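Local coordinates for Glyco_hydro_cc domain-containing protein (Pseudomonas viridiflava, PDB 6UAV) that probably hydrolyses internal beta-1,3 linkages of beta-glucans, as an endo-beta-1,3-glucanase of glycoside hydrolase family 128 (subgroup II), at residues T1-R6 with M213-S218; W57-D62 with A91-Q96; S199-K204 with L246-Q251. All blocks are in the same frame, centred on the assembly; numbering follows the deposited sequence.

Contact 1: residues T1-R6 with M213-S218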
loop_
_atom_site.group_PDB
_atom_site.type_symbol
_atom_site.label_atom_id
_atom_site.label_comp_id
_atom_site.label_asym_id
_atom_site.label_seq_id
_atom_site.Cartn_x
_atom_site.Cartn_y
_atom_site.Cartn_z
ATOM N N THR A 1 15.932 -15.354 -5.219
ATOM C CA THR A 1 14.583 -15.770 -4.724
ATOM C C THR A 1 14.215 -14.942 -3.488
ATOM O O THR A 1 15.081 -14.672 -2.644
ATOM C CB THR A 1 14.517 -17.256 -4.361
ATOM O OG1 THR A 1 15.008 -17.975 -5.497
ATOM C CG2 THR A 1 13.114 -17.688 -3.990
ATOM N N LYS A 2 12.971 -14.525 -3.398
ATOM C CA LYS A 2 12.598 -13.568 -2.343
ATOM C C LYS A 2 11.076 -13.630 -2.178
ATOM O O LYS A 2 10.395 -14.373 -2.944
ATOM C CB LYS A 2 13.094 -12.173 -2.729
ATOM C CG LYS A 2 12.554 -11.735 -4.066
ATOM C CD LYS A 2 13.161 -10.418 -4.561
ATOM C CE LYS A 2 12.849 -10.187 -6.025
ATOM N NZ LYS A 2 13.549 -9.000 -6.587
ATOM N N SER A 3 10.565 -12.926 -1.181
ATOM C CA SER A 3 9.118 -12.993 -0.887
ATOM C C SER A 3 8.322 -12.297 -1.982
ATOM O O SER A 3 8.562 -11.099 -2.217
ATOM C CB SER A 3 8.794 -12.288 0.385
ATOM O OG SER A 3 7.397 -12.423 0.585
ATOM N N VAL A 4 7.276 -12.892 -2.544
ATOM C CA VAL A 4 6.362 -12.134 -3.463
ATOM C C VAL A 4 5.661 -11.028 -2.673
ATOM O O VAL A 4 5.200 -10.086 -3.293
ATOM C CB VAL A 4 5.321 -13.035 -4.154
ATOM C CG1 VAL A 4 4.470 -13.769 -3.131
ATOM C CG2 VAL A 4 4.432 -12.261 -5.160
ATOM N N LYS A 5 5.558 -11.136 -1.335
ATOM C CA LYS A 5 4.755 -10.129 -0.569
ATOM C C LYS A 5 5.533 -8.824 -0.399
ATOM O O LYS A 5 4.923 -7.799 -0.125
ATOM C CB LYS A 5 4.455 -10.652 0.838
ATOM C CG LYS A 5 3.797 -12.016 0.881
ATOM C CD LYS A 5 2.925 -12.156 2.137
ATOM C CE LYS A 5 2.407 -13.579 2.334
ATOM N NZ LYS A 5 1.314 -13.611 3.359
ATOM N N ARG A 6 6.868 -8.887 -0.406
ATOM C CA ARG A 6 7.689 -7.828 0.215
ATOM C C ARG A 6 7.841 -6.612 -0.694
ATOM O O ARG A 6 8.475 -6.697 -1.703
ATOM C CB ARG A 6 9.030 -8.414 0.681
ATOM C CG ARG A 6 9.802 -7.409 1.509
ATOM C CD ARG A 6 10.829 -8.054 2.426
ATOM N NE ARG A 6 10.282 -9.171 3.179
ATOM C CZ ARG A 6 10.978 -10.195 3.679
ATOM N NH1 ARG A 6 12.301 -10.237 3.648
ATOM N NH2 ARG A 6 10.309 -11.168 4.251
ATOM N N MET A 213 4.385 -11.651 11.035
ATOM C CA MET A 213 2.923 -11.802 11.138
ATOM C C MET A 213 2.316 -11.694 9.724
ATOM O O MET A 213 1.480 -12.575 9.374
ATOM C CB MET A 213 2.387 -10.745 12.102
ATOM C CG MET A 213 0.887 -10.768 12.282
ATOM S SD MET A 213 0.036 -9.778 11.049
ATOM C CE MET A 213 0.594 -8.138 11.485
ATOM N N LEU A 214 2.768 -10.745 8.900
ATOM C CA LEU A 214 2.170 -10.499 7.566
ATOM C C LEU A 214 2.535 -11.647 6.621
ATOM O O LEU A 214 1.679 -12.018 5.840
ATOM C CB LEU A 214 2.605 -9.156 7.021
ATOM C CG LEU A 214 2.096 -7.946 7.793
ATOM C CD1 LEU A 214 2.790 -6.684 7.276
ATOM C CD2 LEU A 214 0.557 -7.770 7.721
ATOM N N GLU A 215 3.751 -12.174 6.722
ATOM C CA GLU A 215 4.195 -13.333 5.932
ATOM C C GLU A 215 3.308 -14.538 6.285
ATOM O O GLU A 215 3.007 -15.322 5.379
ATOM C CB GLU A 215 5.675 -13.599 6.177
ATOM C CG GLU A 215 6.596 -12.627 5.428
ATOM C CD GLU A 215 6.655 -12.798 3.922
ATOM O OE1 GLU A 215 6.226 -13.902 3.425
ATOM O OE2 GLU A 215 7.190 -11.873 3.261
ATOM N N ARG A 216 2.977 -14.716 7.571
ATOM C CA ARG A 216 2.258 -15.922 8.045
ATOM C C ARG A 216 0.763 -15.797 7.785
ATOM O O ARG A 216 0.159 -16.828 7.736
ATOM C CB ARG A 216 2.599 -16.274 9.501
ATOM C CG ARG A 216 4.075 -16.644 9.612
ATOM C CD ARG A 216 4.508 -17.116 10.984
ATOM N NE ARG A 216 5.915 -17.541 10.935
ATOM C CZ ARG A 216 6.614 -17.787 12.032
ATOM N NH1 ARG A 216 6.014 -17.661 13.207
ATOM N NH2 ARG A 216 7.881 -18.143 11.948
ATOM N N ARG A 217 0.199 -14.613 7.566
ATOM C CA ARG A 217 -1.252 -14.497 7.277
ATOM C C ARG A 217 -1.544 -14.863 5.821
ATOM O O ARG A 217 -1.059 -14.146 4.897
ATOM C CB ARG A 217 -1.736 -13.079 7.530
ATOM C CG ARG A 217 -1.934 -12.742 8.979
ATOM C CD ARG A 217 -2.571 -11.372 9.106
ATOM N NE ARG A 217 -4.002 -11.391 8.941
ATOM C CZ ARG A 217 -4.914 -11.339 9.914
ATOM N NH1 ARG A 217 -4.556 -11.188 11.193
ATOM N NH2 ARG A 217 -6.175 -11.257 9.559
ATOM N N SER A 218 -2.388 -15.888 5.631
ATOM C CA SER A 218 -2.829 -16.345 4.287
ATOM C C SER A 218 -3.707 -15.275 3.670
ATOM O O SER A 218 -3.715 -15.268 2.414
ATOM C CB SER A 218 -3.547 -17.664 4.310
ATOM O OG SER A 218 -4.635 -17.615 5.213
HETATM O O HOH W 1 -0.825 -15.324 1.468
#

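Contact 2: residues W57-D62 with A91-Q96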
loop_
_atom_site.group_PDB
_atom_site.type_symbol
_atom_site.label_atom_id
_atom_site.label_comp_id
_atom_site.label_asym_id
_atom_site.label_seq_id
_atom_site.Cartn_x
_atom_site.Cartn_y
_atom_site.Cartn_z
ATOM N N TRP A 57 -5.062 7.720 -6.846
ATOM C CA TRP A 57 -4.994 8.295 -5.487
ATOM C C TRP A 57 -6.379 8.740 -5.032
ATOM O O TRP A 57 -6.758 8.431 -3.864
ATOM C CB TRP A 57 -3.957 9.421 -5.450
ATOM C CG TRP A 57 -3.463 9.748 -4.064
ATOM C CD1 TRP A 57 -2.473 9.168 -3.327
ATOM C CD2 TRP A 57 -3.871 10.905 -3.343
ATOM N NE1 TRP A 57 -2.290 9.841 -2.152
ATOM C CE2 TRP A 57 -3.123 10.939 -2.156
ATOM C CE3 TRP A 57 -4.810 11.916 -3.614
ATOM C CZ2 TRP A 57 -3.344 11.898 -1.183
ATOM C CZ3 TRP A 57 -4.977 12.899 -2.667
ATOM C CH2 TRP A 57 -4.226 12.914 -1.483
ATOM N N ASN A 58 -7.113 9.462 -5.878
ATOM C CA ASN A 58 -8.458 9.971 -5.536
ATOM C C ASN A 58 -9.253 10.044 -6.843
ATOM O O ASN A 58 -8.865 9.334 -7.808
ATOM C CB ASN A 58 -8.388 11.266 -4.717
ATOM C CG ASN A 58 -7.885 12.437 -5.520
ATOM O OD1 ASN A 58 -7.550 12.253 -6.677
ATOM N ND2 ASN A 58 -7.770 13.609 -4.913
ATOM N N ALA A 59 -10.359 10.791 -6.892
ATOM C CA ALA A 59 -11.213 10.828 -8.109
ATOM C C ALA A 59 -10.573 11.692 -9.210
ATOM O O ALA A 59 -11.154 11.789 -10.303
ATOM C CB ALA A 59 -12.589 11.308 -7.773
ATOM N N ASN A 60 -9.450 12.342 -8.960
ATOM C CA ASN A 60 -8.735 13.139 -10.009
ATOM C C ASN A 60 -7.912 12.155 -10.840
ATOM O O ASN A 60 -6.765 11.822 -10.451
ATOM C CB ASN A 60 -7.849 14.211 -9.408
ATOM C CG ASN A 60 -7.567 15.353 -10.356
ATOM O OD1 ASN A 60 -7.964 15.322 -11.529
ATOM N ND2 ASN A 60 -6.854 16.352 -9.854
ATOM N N LEU A 61 -8.554 11.593 -11.840
ATOM C CA LEU A 61 -8.101 10.390 -12.571
ATOM C C LEU A 61 -8.233 10.691 -14.058
ATOM O O LEU A 61 -9.309 11.117 -14.468
ATOM C CB LEU A 61 -9.051 9.251 -12.230
ATOM C CG LEU A 61 -9.001 8.017 -13.126
ATOM C CD1 LEU A 61 -7.628 7.411 -13.091
ATOM C CD2 LEU A 61 -10.045 6.980 -12.722
ATOM N N ASP A 62 -7.154 10.474 -14.790
ATOM C CA ASP A 62 -7.125 10.548 -16.264
ATOM C C ASP A 62 -7.351 9.126 -16.772
ATOM O O ASP A 62 -6.360 8.422 -16.880
ATOM C CB ASP A 62 -5.798 11.171 -16.683
ATOM C CG ASP A 62 -5.707 11.325 -18.184
ATOM O OD1 ASP A 62 -6.528 10.654 -18.919
ATOM O OD2 ASP A 62 -4.779 12.022 -18.597
ATOM N N ALA A 91 -6.814 11.210 0.516
ATOM C CA ALA A 91 -7.813 11.175 -0.557
ATOM C C ALA A 91 -9.047 11.992 -0.161
ATOM O O ALA A 91 -9.681 12.605 -1.080
ATOM C CB ALA A 91 -8.127 9.748 -0.949
ATOM N N ASN A 92 -9.447 11.986 1.125
ATOM C CA ASN A 92 -10.521 12.871 1.599
ATOM C C ASN A 92 -11.763 12.629 0.739
ATOM O O ASN A 92 -12.324 13.592 0.172
ATOM C CB ASN A 92 -10.047 14.309 1.576
ATOM C CG ASN A 92 -10.977 15.227 2.317
ATOM O OD1 ASN A 92 -11.745 14.787 3.163
ATOM N ND2 ASN A 92 -10.953 16.496 1.940
ATOM N N MET A 93 -12.240 11.387 0.680
ATOM C CA MET A 93 -13.446 11.056 -0.145
ATOM C C MET A 93 -14.520 10.547 0.808
ATOM O O MET A 93 -14.287 9.571 1.532
ATOM C CB MET A 93 -13.109 10.012 -1.201
ATOM C CG MET A 93 -12.232 10.633 -2.308
ATOM S SD MET A 93 -11.805 9.418 -3.520
ATOM C CE MET A 93 -13.342 9.304 -4.436
ATOM N N THR A 94 -15.690 11.143 0.770
ATOM C CA THR A 94 -16.831 10.591 1.523
ATOM C C THR A 94 -17.205 9.234 0.961
ATOM O O THR A 94 -16.834 8.866 -0.163
ATOM C CB THR A 94 -18.028 11.530 1.459
ATOM O OG1 THR A 94 -18.425 11.574 0.085
ATOM C CG2 THR A 94 -17.718 12.923 1.991
ATOM N N PRO A 95 -17.951 8.417 1.731
ATOM C CA PRO A 95 -18.458 7.151 1.172
ATOM C C PRO A 95 -19.196 7.337 -0.167
ATOM O O PRO A 95 -18.976 6.527 -1.100
ATOM C CB PRO A 95 -19.345 6.631 2.321
ATOM C CG PRO A 95 -18.603 7.139 3.575
ATOM C CD PRO A 95 -18.189 8.546 3.168
ATOM N N GLN A 96 -20.024 8.365 -0.263
ATOM C CA GLN A 96 -20.748 8.617 -1.528
ATOM C C GLN A 96 -19.754 8.966 -2.636
ATOM O O GLN A 96 -19.952 8.520 -3.807
ATOM C CB GLN A 96 -21.830 9.662 -1.340
ATOM C CG GLN A 96 -23.014 9.128 -0.531
ATOM C CD GLN A 96 -23.924 8.161 -1.242
ATOM O OE1 GLN A 96 -23.766 7.912 -2.436
ATOM N NE2 GLN A 96 -24.884 7.592 -0.509
HETATM O O HOH W 2 -8.199 14.556 -2.073
#

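Contact 3: residues S199-K204 with L246-Q251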
loop_
_atom_site.group_PDB
_atom_site.type_symbol
_atom_site.label_atom_id
_atom_site.label_comp_id
_atom_site.label_asym_id
_atom_site.label_seq_id
_atom_site.Cartn_x
_atom_site.Cartn_y
_atom_site.Cartn_z
ATOM N N SER A 199 14.226 4.204 19.054
ATOM C CA SER A 199 15.554 3.652 18.711
ATOM C C SER A 199 15.454 2.804 17.440
ATOM O O SER A 199 14.357 2.239 17.088
ATOM C CB SER A 199 16.178 2.867 19.865
ATOM O OG SER A 199 15.479 1.645 20.084
ATOM N N LEU A 200 16.591 2.625 16.792
ATOM C CA LEU A 200 16.683 1.661 15.673
ATOM C C LEU A 200 16.382 0.221 16.143
ATOM O O LEU A 200 15.664 -0.516 15.392
ATOM C CB LEU A 200 18.045 1.777 14.975
ATOM C CG LEU A 200 18.327 0.670 13.944
ATOM C CD1 LEU A 200 17.325 0.740 12.780
ATOM C CD2 LEU A 200 19.769 0.687 13.430
ATOM N N GLU A 201 16.937 -0.255 17.260
ATOM C CA GLU A 201 16.636 -1.641 17.676
ATOM C C GLU A 201 15.062 -1.777 17.729
ATOM O O GLU A 201 14.553 -2.805 17.312
ATOM C CB GLU A 201 17.340 -2.046 18.979
ATOM C CG GLU A 201 17.910 -3.516 18.939
ATOM C CD GLU A 201 18.758 -3.956 17.724
ATOM O OE1 GLU A 201 19.756 -3.260 17.380
ATOM O OE2 GLU A 201 18.433 -5.003 17.083
ATOM N N LYS A 202 14.365 -0.763 18.228
ATOM C CA LYS A 202 12.933 -0.923 18.588
ATOM C C LYS A 202 12.206 -0.995 17.253
ATOM O O LYS A 202 11.337 -1.823 17.141
ATOM C CB LYS A 202 12.450 0.221 19.473
ATOM C CG LYS A 202 12.858 0.068 20.931
ATOM C CD LYS A 202 12.278 1.139 21.849
ATOM C CE LYS A 202 13.002 1.169 23.185
ATOM N NZ LYS A 202 12.523 2.204 24.138
ATOM N N GLN A 203 12.656 -0.235 16.253
ATOM C CA GLN A 203 11.999 -0.320 14.917
ATOM C C GLN A 203 12.340 -1.681 14.310
ATOM O O GLN A 203 11.467 -2.285 13.665
ATOM C CB GLN A 203 12.417 0.812 13.971
ATOM C CG GLN A 203 11.550 0.947 12.743
ATOM C CD GLN A 203 10.119 1.283 13.083
ATOM O OE1 GLN A 203 9.276 0.416 13.034
ATOM N NE2 GLN A 203 9.848 2.548 13.366
ATOM N N LYS A 204 13.586 -2.168 14.499
ATOM C CA LYS A 204 13.974 -3.507 13.936
ATOM C C LYS A 204 13.112 -4.590 14.585
ATOM O O LYS A 204 12.593 -5.526 13.893
ATOM C CB LYS A 204 15.470 -3.804 14.133
ATOM C CG LYS A 204 16.432 -3.053 13.218
ATOM C CD LYS A 204 17.903 -3.264 13.550
ATOM C CE LYS A 204 18.335 -4.669 13.197
ATOM N NZ LYS A 204 19.744 -4.870 13.579
ATOM N N LEU A 246 21.656 0.839 1.327
ATOM C CA LEU A 246 20.738 0.459 2.438
ATOM C C LEU A 246 21.212 1.062 3.764
ATOM O O LEU A 246 22.440 1.191 3.991
ATOM C CB LEU A 246 20.645 -1.056 2.560
ATOM C CG LEU A 246 20.091 -1.733 1.301
ATOM C CD1 LEU A 246 20.357 -3.215 1.320
ATOM C CD2 LEU A 246 18.626 -1.445 1.135
ATOM N N THR A 247 20.257 1.387 4.613
ATOM C CA THR A 247 20.494 1.546 6.054
ATOM C C THR A 247 20.581 0.164 6.701
ATOM O O THR A 247 20.324 -0.872 6.060
ATOM C CB THR A 247 19.367 2.328 6.722
ATOM O OG1 THR A 247 18.155 1.584 6.536
ATOM C CG2 THR A 247 19.222 3.732 6.175
ATOM N N GLU A 248 20.986 0.135 7.950
ATOM C CA GLU A 248 20.887 -1.112 8.728
ATOM C C GLU A 248 19.451 -1.657 8.644
ATOM O O GLU A 248 19.280 -2.857 8.423
ATOM C CB GLU A 248 21.347 -0.856 10.149
ATOM C CG GLU A 248 21.242 -2.077 10.993
ATOM C CD GLU A 248 21.875 -1.867 12.355
ATOM O OE1 GLU A 248 22.698 -0.956 12.469
ATOM O OE2 GLU A 248 21.409 -2.521 13.293
ATOM N N LEU A 249 18.457 -0.809 8.830
ATOM C CA LEU A 249 17.044 -1.253 8.787
ATOM C C LEU A 249 16.767 -1.887 7.421
ATOM O O LEU A 249 16.069 -2.913 7.371
ATOM C CB LEU A 249 16.072 -0.101 9.053
ATOM C CG LEU A 249 14.625 -0.571 9.174
ATOM C CD1 LEU A 249 14.389 -1.233 10.520
ATOM C CD2 LEU A 249 13.671 0.588 8.944
ATOM N N GLY A 250 17.247 -1.245 6.348
ATOM C CA GLY A 250 16.975 -1.734 4.988
ATOM C C GLY A 250 17.581 -3.103 4.776
ATOM O O GLY A 250 16.921 -3.981 4.262
ATOM N N GLN A 251 18.856 -3.274 5.155
ATOM C CA GLN A 251 19.510 -4.589 5.027
ATOM C C GLN A 251 18.632 -5.584 5.811
ATOM O O GLN A 251 18.417 -6.736 5.352
ATOM C CB GLN A 251 20.965 -4.491 5.519
ATOM C CG GLN A 251 21.804 -5.694 5.167
ATOM C CD GLN A 251 22.498 -5.535 3.830
ATOM O OE1 GLN A 251 22.188 -6.228 2.853
ATOM N NE2 GLN A 251 23.459 -4.613 3.770
#

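Contact 1: residues T1-R6 with M213-S218
Leu214, in the last turn of helix 200-216, gives its carbonyl oxygen to the N-terminal segment 1-6. Lys5 NZ donates a hydrogen bond to Leu214 O at 3.0 Å, in the carbonyl plane and on a lone pair, with a C=O...N angle of 142°. The Lys5 side chain, extended beyond CG, runs past that of Glu215 in the opposite direction, so that its tip reaches the helix end while the Glu215 carboxylate reaches back to the N-terminal turn. Lys5 NZ also donates to Glu215 O at 3.1 Å, from above the carbonyl plane rather than along a lone pair. Bent at chi2 (-71°), Glu215 brings its OE2 to 2.7 Å from Ser3 OG, which donates to the syn lone pair. Ser3 OG, anti to its own backbone N, accepts in turn from Lys5 N at 3.0 Å, an ST turn within the type I turn Ser3 to Arg6. Arg6 NH2 forms a salt bridge to Glu215 OE2 at 3.3 Å, its hydrogen bond weak; guanidinium and carboxylate planes stand 86° apart, so the pair is not a flat two-pronged one. Tyr223 OH is the stronger partner of this buried carboxylate, whose several donors should favour its ionised form. Arg217, the first residue to leave helical geometry, rests on Leu170 of helix 166-173. Beyond it, water 1 accepts weakly from Lys5 NZ and donates to Ser218 O, while Val220 O, just past the segment, is the strongest partner of the Lys5 ammonium. The contact thus joins the entry to the first barrel strand, 6-9, to the end of the helix preceding the last, 220-225. Leu214 packs inward on strands 180-185 and 220-225, and C-terminal residues Leu256 and Pro257 take the Arg6 guanidinium.

Contact 2: residues W57-D62 with A91-Q96
Trp57 lays the six-membered ring of its indole over the backbone of Ala91: Ala91 CA sits 4.2 Å from the centroid of that ring, 24° off its normal, a CH-pi contact on one face. Ala91 N lies over the same face, 3.7 Å from Trp57 CH2. With CG anti to the backbone N (chi1 -160°), this torsion places the six-membered ring over Ala91, and Asn58 ND2 comes in at the edge of the ring, in its plane. The methyl of Ala91 meets the chain just beyond the indole, with CB 3.5 Å from Trp57 O and also against Asn58 CB. The Met93 chain is straight at chi2 and turns at chi3 (77°), which sets Met93 SD at 3.9 Å from Asn58 CA and Met93 CE at 4.0 Å from Ala59 CB. No direct hydrogen bond joins the segments; instead water 2 bridges them, 3.0 Å from Asn58 ND2, whose hydrogen it accepts, and 2.6 Å from Ala91 O. Asn58 OD1 accepts from Asn60 N at 3.0 Å, from above the carbonyl plane, forming an Asx turn. Both carboxamide ends are therefore engaged, which fixes the rotation of the Asn58 side chain. The two loops follow successive strands, 51-56 and 78-81, and so lie at the C-terminal end of the barrel, the side that carries the active site in (beta/alpha)8 glycosidases. They lead into helices 63-72 and 95-112. Asn83 bonds the backbones of both Trp57 and Ala91, and Leu101 of helix 95-112 packs against Ala59 and Met93.

Contact 3: residues S199-K204 with L246-Q251
A single direct hydrogen bond crosses between the starts of helices 200-216 and 248-255, and it belongs to a salt bridge: Lys204 NZ donates to Glu248 OE2 at 2.9 Å, on the anti lone pair. The lysine reaches there by bending at chi3 (71°) and crossing the extended Glu248 chain at about a right angle. Glu201 OE2 stands 3.7 Å from Lys204 NZ, a long second bridge within the helix. The two carboxylates approach to 4.5 Å between Glu201 OE1 and Glu248 OE2, and the lysine charge probably offsets their repulsion; Tyr252 adds a cation-pi contact. Under this polar layer Leu200, CG anti to its backbone N, sends CD2 to 3.5 Å from Glu248 CD and CD1 against Leu249 CB. Leu249 CD1 in turn lies alongside the aliphatic part of Lys204, 3.8 Å from its CG. Both helix starts are capped: Ser199 OG accepts from Lys202 N, and Thr247 OG1 accepts from Gly250 N at 3.0 Å while also bonding Ser238 O. Gln203, buried, gives NE2 to Asn187 O and His235 O, so its amide is secured by loops rather than by the facing helix. Side by side on the outside of the barrel, the two helix starts meet the end of strand 220-225, where Gln203 and Leu249 both touch Trp225.

All three contacts belong to one eight-stranded parallel barrel with helices around it, a TIM-barrel fold. Contacts 1 and 3 share helix 200-216, using its C-terminal and N-terminal ends respectively; their centres are 19 Å apart and their nearest atoms about 7 Å. Their segments alternate along the chain, and through the shared helix the chain start and final helix 248-255 are tied together where the barrel closes between strands 6-9 and 220-225. Contact 2 lies across the chain's centre from both, 30 Å and 34 Å away centre to centre. Its segments fall between those of contact 1 and precede contact 3, linking loops after the third and fourth strands.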